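Long-range contact in folylpolyglutamate synthase/dihydrofolate synthase (Thermotoga maritima, PDB 1O5Z), which probably uses ATP and magnesium to join L-glutamate to dihydropteroate and to lengthen the polyglutamate tail of tetrahydrofolate: residues A[323-333]-A[355-364]. Residues are numbered along the deposited sequence; the frame is centred on the assembly and turned at random.
Sequences AHNPHGAESLV and KNREDILRKY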
loop_
_atom_site.group_PDB
_atom_site.type_symbol
_atom_site.label_atom_id
_atom_site.label_comp_id
_atom_site.label_asym_id
_atom_site.label_seq_id
_atom_site.Cartn_x
_atom_site.Cartn_y
_atom_site.Cartn_z
ATOM N N ALA A 323 -7.013 3.087 -9.360
ATOM C CA ALA A 323 -8.255 2.375 -9.651
ATOM C C ALA A 323 -8.126 1.674 -10.995
ATOM O O ALA A 323 -7.685 2.307 -11.960
ATOM C CB ALA A 323 -9.434 3.355 -9.694
ATOM N N HIS A 324 -8.430 0.376 -11.025
ATOM C CA HIS A 324 -8.398 -0.447 -12.248
ATOM C C HIS A 324 -9.495 -1.531 -12.209
ATOM O O HIS A 324 -9.430 -2.519 -12.950
ATOM C CB HIS A 324 -7.018 -1.096 -12.434
ATOM C CG HIS A 324 -6.584 -1.895 -11.252
ATOM N ND1 HIS A 324 -5.781 -1.372 -10.259
ATOM C CD2 HIS A 324 -6.920 -3.139 -10.845
ATOM C CE1 HIS A 324 -5.604 -2.281 -9.315
ATOM N NE2 HIS A 324 -6.279 -3.363 -9.648
ATOM N N ASN A 325 -10.487 -1.320 -11.340
ATOM C CA ASN A 325 -11.619 -2.215 -11.106
ATOM C C ASN A 325 -12.791 -1.348 -11.297
ATOM O O ASN A 325 -12.724 -0.161 -10.995
ATOM C CB ASN A 325 -11.765 -2.544 -9.631
ATOM C CG ASN A 325 -10.837 -3.537 -9.182
ATOM O OD1 ASN A 325 -10.095 -4.093 -9.958
ATOM N ND2 ASN A 325 -10.847 -3.795 -7.907
ATOM N N PRO A 326 -13.907 -1.922 -11.679
ATOM C CA PRO A 326 -15.139 -1.167 -11.618
ATOM C C PRO A 326 -15.366 -0.654 -10.186
ATOM O O PRO A 326 -15.681 0.509 -10.000
ATOM C CB PRO A 326 -16.198 -2.178 -12.049
ATOM C CG PRO A 326 -15.438 -3.303 -12.701
ATOM C CD PRO A 326 -14.080 -3.290 -12.193
ATOM N N HIS A 327 -15.189 -1.532 -9.198
ATOM C CA HIS A 327 -15.251 -1.148 -7.806
ATOM C C HIS A 327 -14.338 0.033 -7.429
ATOM O O HIS A 327 -14.798 1.019 -6.865
ATOM C CB HIS A 327 -14.912 -2.335 -6.918
ATOM C CG HIS A 327 -15.120 -2.054 -5.457
ATOM N ND1 HIS A 327 -14.090 -1.680 -4.611
ATOM C CD2 HIS A 327 -16.247 -2.045 -4.700
ATOM C CE1 HIS A 327 -14.573 -1.479 -3.395
ATOM N NE2 HIS A 327 -15.877 -1.700 -3.419
ATOM N N GLY A 328 -13.051 -0.071 -7.739
ATOM C CA GLY A 328 -12.102 0.996 -7.443
ATOM C C GLY A 328 -12.432 2.319 -8.114
ATOM O O GLY A 328 -12.241 3.398 -7.544
ATOM N N ALA A 329 -12.880 2.238 -9.353
ATOM C CA ALA A 329 -13.301 3.405 -10.112
ATOM C C ALA A 329 -14.518 4.113 -9.460
ATOM O O ALA A 329 -14.567 5.314 -9.305
ATOM C CB ALA A 329 -13.638 2.966 -11.500
ATOM N N GLU A 330 -15.494 3.329 -9.070
ATOM C CA GLU A 330 -16.661 3.832 -8.355
ATOM C C GLU A 330 -16.237 4.557 -7.069
ATOM O O GLU A 330 -16.785 5.594 -6.745
ATOM C CB GLU A 330 -17.588 2.657 -8.046
ATOM C CG GLU A 330 -18.956 3.005 -7.468
ATOM C CD GLU A 330 -19.983 3.268 -8.555
ATOM O OE1 GLU A 330 -19.775 4.260 -9.327
ATOM O OE2 GLU A 330 -20.966 2.473 -8.646
ATOM N N SER A 331 -15.274 4.010 -6.335
ATOM C CA SER A 331 -14.726 4.693 -5.149
ATOM C C SER A 331 -14.029 5.994 -5.485
ATOM O O SER A 331 -14.080 6.953 -4.717
ATOM C CB SER A 331 -13.668 3.838 -4.454
ATOM O OG SER A 331 -14.286 2.740 -3.879
ATOM N N LEU A 332 -13.324 5.996 -6.605
ATOM C CA LEU A 332 -12.641 7.177 -7.028
ATOM C C LEU A 332 -13.658 8.287 -7.192
ATOM O O LEU A 332 -13.463 9.367 -6.698
ATOM C CB LEU A 332 -11.876 6.927 -8.338
ATOM C CG LEU A 332 -11.245 8.186 -8.928
ATOM C CD1 LEU A 332 -10.290 8.758 -7.870
ATOM C CD2 LEU A 332 -10.530 7.906 -10.202
ATOM N N VAL A 333 -14.756 7.983 -7.869
ATOM C CA VAL A 333 -15.739 8.969 -8.241
ATOM C C VAL A 333 -16.413 9.542 -7.025
ATOM O O VAL A 333 -16.747 10.716 -6.996
ATOM C CB VAL A 333 -16.806 8.331 -9.153
ATOM C CG1 VAL A 333 -18.048 9.221 -9.258
ATOM C CG2 VAL A 333 -16.240 8.002 -10.536
ATOM N N LYS A 355 -8.375 -6.104 -17.895
ATOM C CA LYS A 355 -9.260 -5.536 -16.915
ATOM C C LYS A 355 -10.631 -5.323 -17.527
ATOM O O LYS A 355 -10.796 -5.447 -18.745
ATOM C CB LYS A 355 -8.632 -4.244 -16.378
ATOM C CG LYS A 355 -7.741 -4.564 -15.175
ATOM C CD LYS A 355 -6.401 -3.892 -15.213
ATOM C CE LYS A 355 -5.501 -4.437 -14.120
ATOM N NZ LYS A 355 -4.942 -5.757 -14.473
ATOM N N ASN A 356 -11.630 -5.050 -16.690
ATOM C CA ASN A 356 -12.967 -4.817 -17.218
ATOM C C ASN A 356 -13.152 -3.378 -17.705
ATOM O O ASN A 356 -13.807 -2.546 -17.060
ATOM C CB ASN A 356 -14.028 -5.219 -16.223
ATOM C CG ASN A 356 -15.290 -5.569 -16.894
ATOM O OD1 ASN A 356 -15.876 -4.736 -17.580
ATOM N ND2 ASN A 356 -15.702 -6.820 -16.770
ATOM N N ARG A 357 -12.566 -3.116 -18.874
ATOM C CA ARG A 357 -12.482 -1.784 -19.419
ATOM C C ARG A 357 -13.791 -1.067 -19.404
ATOM O O ARG A 357 -13.861 0.079 -18.980
ATOM C CB ARG A 357 -11.987 -1.823 -20.850
ATOM C CG ARG A 357 -10.523 -1.933 -20.943
ATOM C CD ARG A 357 -10.062 -2.076 -22.326
ATOM N NE ARG A 357 -8.621 -1.958 -22.434
ATOM C CZ ARG A 357 -7.961 -2.217 -23.557
ATOM N NH1 ARG A 357 -8.640 -2.605 -24.644
ATOM N NH2 ARG A 357 -6.637 -2.101 -23.606
ATOM N N GLU A 358 -14.815 -1.743 -19.903
ATOM C CA GLU A 358 -16.121 -1.146 -20.125
ATOM C C GLU A 358 -16.796 -0.803 -18.799
ATOM O O GLU A 358 -17.311 0.291 -18.625
ATOM C CB GLU A 358 -16.965 -2.142 -20.904
ATOM C CG GLU A 358 -18.414 -1.786 -21.191
ATOM C CD GLU A 358 -19.186 -3.023 -21.592
ATOM O OE1 GLU A 358 -20.130 -3.410 -20.883
ATOM O OE2 GLU A 358 -18.782 -3.655 -22.577
ATOM N N ASP A 359 -16.779 -1.735 -17.860
ATOM C CA ASP A 359 -17.409 -1.490 -16.589
ATOM C C ASP A 359 -16.599 -0.435 -15.817
ATOM O O ASP A 359 -17.154 0.278 -15.010
ATOM C CB ASP A 359 -17.605 -2.801 -15.786
ATOM C CG ASP A 359 -18.646 -3.761 -16.418
ATOM O OD1 ASP A 359 -18.891 -3.722 -17.652
ATOM O OD2 ASP A 359 -19.283 -4.626 -15.758
ATOM N N ILE A 360 -15.307 -0.293 -16.079
ATOM C CA ILE A 360 -14.554 0.834 -15.477
ATOM C C ILE A 360 -14.946 2.185 -16.076
ATOM O O ILE A 360 -15.214 3.135 -15.339
ATOM C CB ILE A 360 -13.000 0.652 -15.613
ATOM C CG1 ILE A 360 -12.492 -0.522 -14.775
ATOM C CG2 ILE A 360 -12.246 1.947 -15.234
ATOM C CD1 ILE A 360 -11.110 -1.010 -15.223
ATOM N N LEU A 361 -14.952 2.267 -17.406
ATOM C CA LEU A 361 -15.216 3.536 -18.130
ATOM C C LEU A 361 -16.588 4.117 -17.793
ATOM O O LEU A 361 -16.782 5.332 -17.699
ATOM C CB LEU A 361 -15.117 3.329 -19.663
ATOM C CG LEU A 361 -13.734 3.057 -20.234
ATOM C CD1 LEU A 361 -13.735 2.568 -21.695
ATOM C CD2 LEU A 361 -12.912 4.296 -20.099
ATOM N N ARG A 362 -17.525 3.218 -17.592
ATOM C CA ARG A 362 -18.883 3.570 -17.284
ATOM C C ARG A 362 -19.045 4.289 -15.975
ATOM O O ARG A 362 -20.008 5.019 -15.790
ATOM C CB ARG A 362 -19.685 2.305 -17.203
ATOM C CG ARG A 362 -19.842 1.580 -18.537
ATOM C CD ARG A 362 -20.447 0.189 -18.424
ATOM N NE ARG A 362 -21.884 0.188 -18.659
ATOM C CZ ARG A 362 -22.437 0.018 -19.854
ATOM N NH1 ARG A 362 -21.700 -0.165 -20.950
ATOM N NH2 ARG A 362 -23.742 0.028 -19.981
ATOM N N LYS A 363 -18.120 4.076 -15.046
ATOM C CA LYS A 363 -18.165 4.779 -13.750
ATOM C C LYS A 363 -17.967 6.285 -13.937
ATOM O O LYS A 363 -18.507 7.104 -13.182
ATOM C CB LYS A 363 -17.111 4.210 -12.783
ATOM C CG LYS A 363 -17.253 2.710 -12.485
ATOM C CD LYS A 363 -18.694 2.294 -12.149
ATOM C CE LYS A 363 -18.769 0.801 -11.872
ATOM N NZ LYS A 363 -20.091 0.368 -11.406
ATOM N N TYR A 364 -17.222 6.625 -14.986
ATOM C CA TYR A 364 -16.737 7.972 -15.196
ATOM C C TYR A 364 -17.595 8.849 -16.067
ATOM O O TYR A 364 -17.204 9.993 -16.359
ATOM C CB TYR A 364 -15.326 7.906 -15.780
ATOM C CG TYR A 364 -14.378 7.271 -14.835
ATOM C CD1 TYR A 364 -13.535 6.269 -15.253
ATOM C CD2 TYR A 364 -14.354 7.640 -13.497
ATOM C CE1 TYR A 364 -12.687 5.663 -14.395
ATOM C CE2 TYR A 364 -13.495 7.033 -12.617
ATOM C CZ TYR A 364 -12.655 6.043 -13.075
ATOM O OH TYR A 364 -11.767 5.434 -12.213
HETATM O O HOH W 1 -9.907 3.791 -13.037
HETATM O O HOH W 2 -11.364 -4.351 -14.148
HETATM O O HOH W 3 -19.908 6.496 -10.934
#
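The short helical segments 326-333 and 357-361 run side by side, their N-to-C directions 12° apart and their axes 8.6 Å apart at closest, with P326 set against I360 and E330 against K363. Y364 fills the deep side of the groove: its hydroxyl OH lies 3.2 Å from A329 CB, while V333 CG2 rests 3.5 Å from ring atom CD2, and L332 CD2 reaches the same phenol. At the ring's edge and in its plane, a water joins OH to A323 O. With CG1 anti to its carbonyl carbon (chi1 -67°), I360 extends along the loop before helix 326-333, bringing CD1 within 3.2 Å of H324 O. Both helices follow parallel strands, 316-320 and 345-349, and pack on one face of the sheet of the Mur ligase-family glutamate ligase domain; L332 and Y364 also touch strand 414-418, which lies between those two. Toward solvent, K363 CG lies against A329 CB; a bend at chi2 (-47°) then carries the chain past P326, CE 3.9 Å from its CB, and NZ meets E330 OE2 in a 3.6 Å salt bridge. Shortened to an alanine, K363 would probably leave the E330 carboxylate without this counter-charge and P326 CB without its aliphatic cover. Near the helix starts, K355 CE lies obliquely against the H324 ring, 3.8 Å from CD2, and K355 NZ salt-bridges a sulfate ion, probably from the crystallisation liquor; H324 ND1 hydrogen-bonds to G322 O. A second water links H324 O to N356 N.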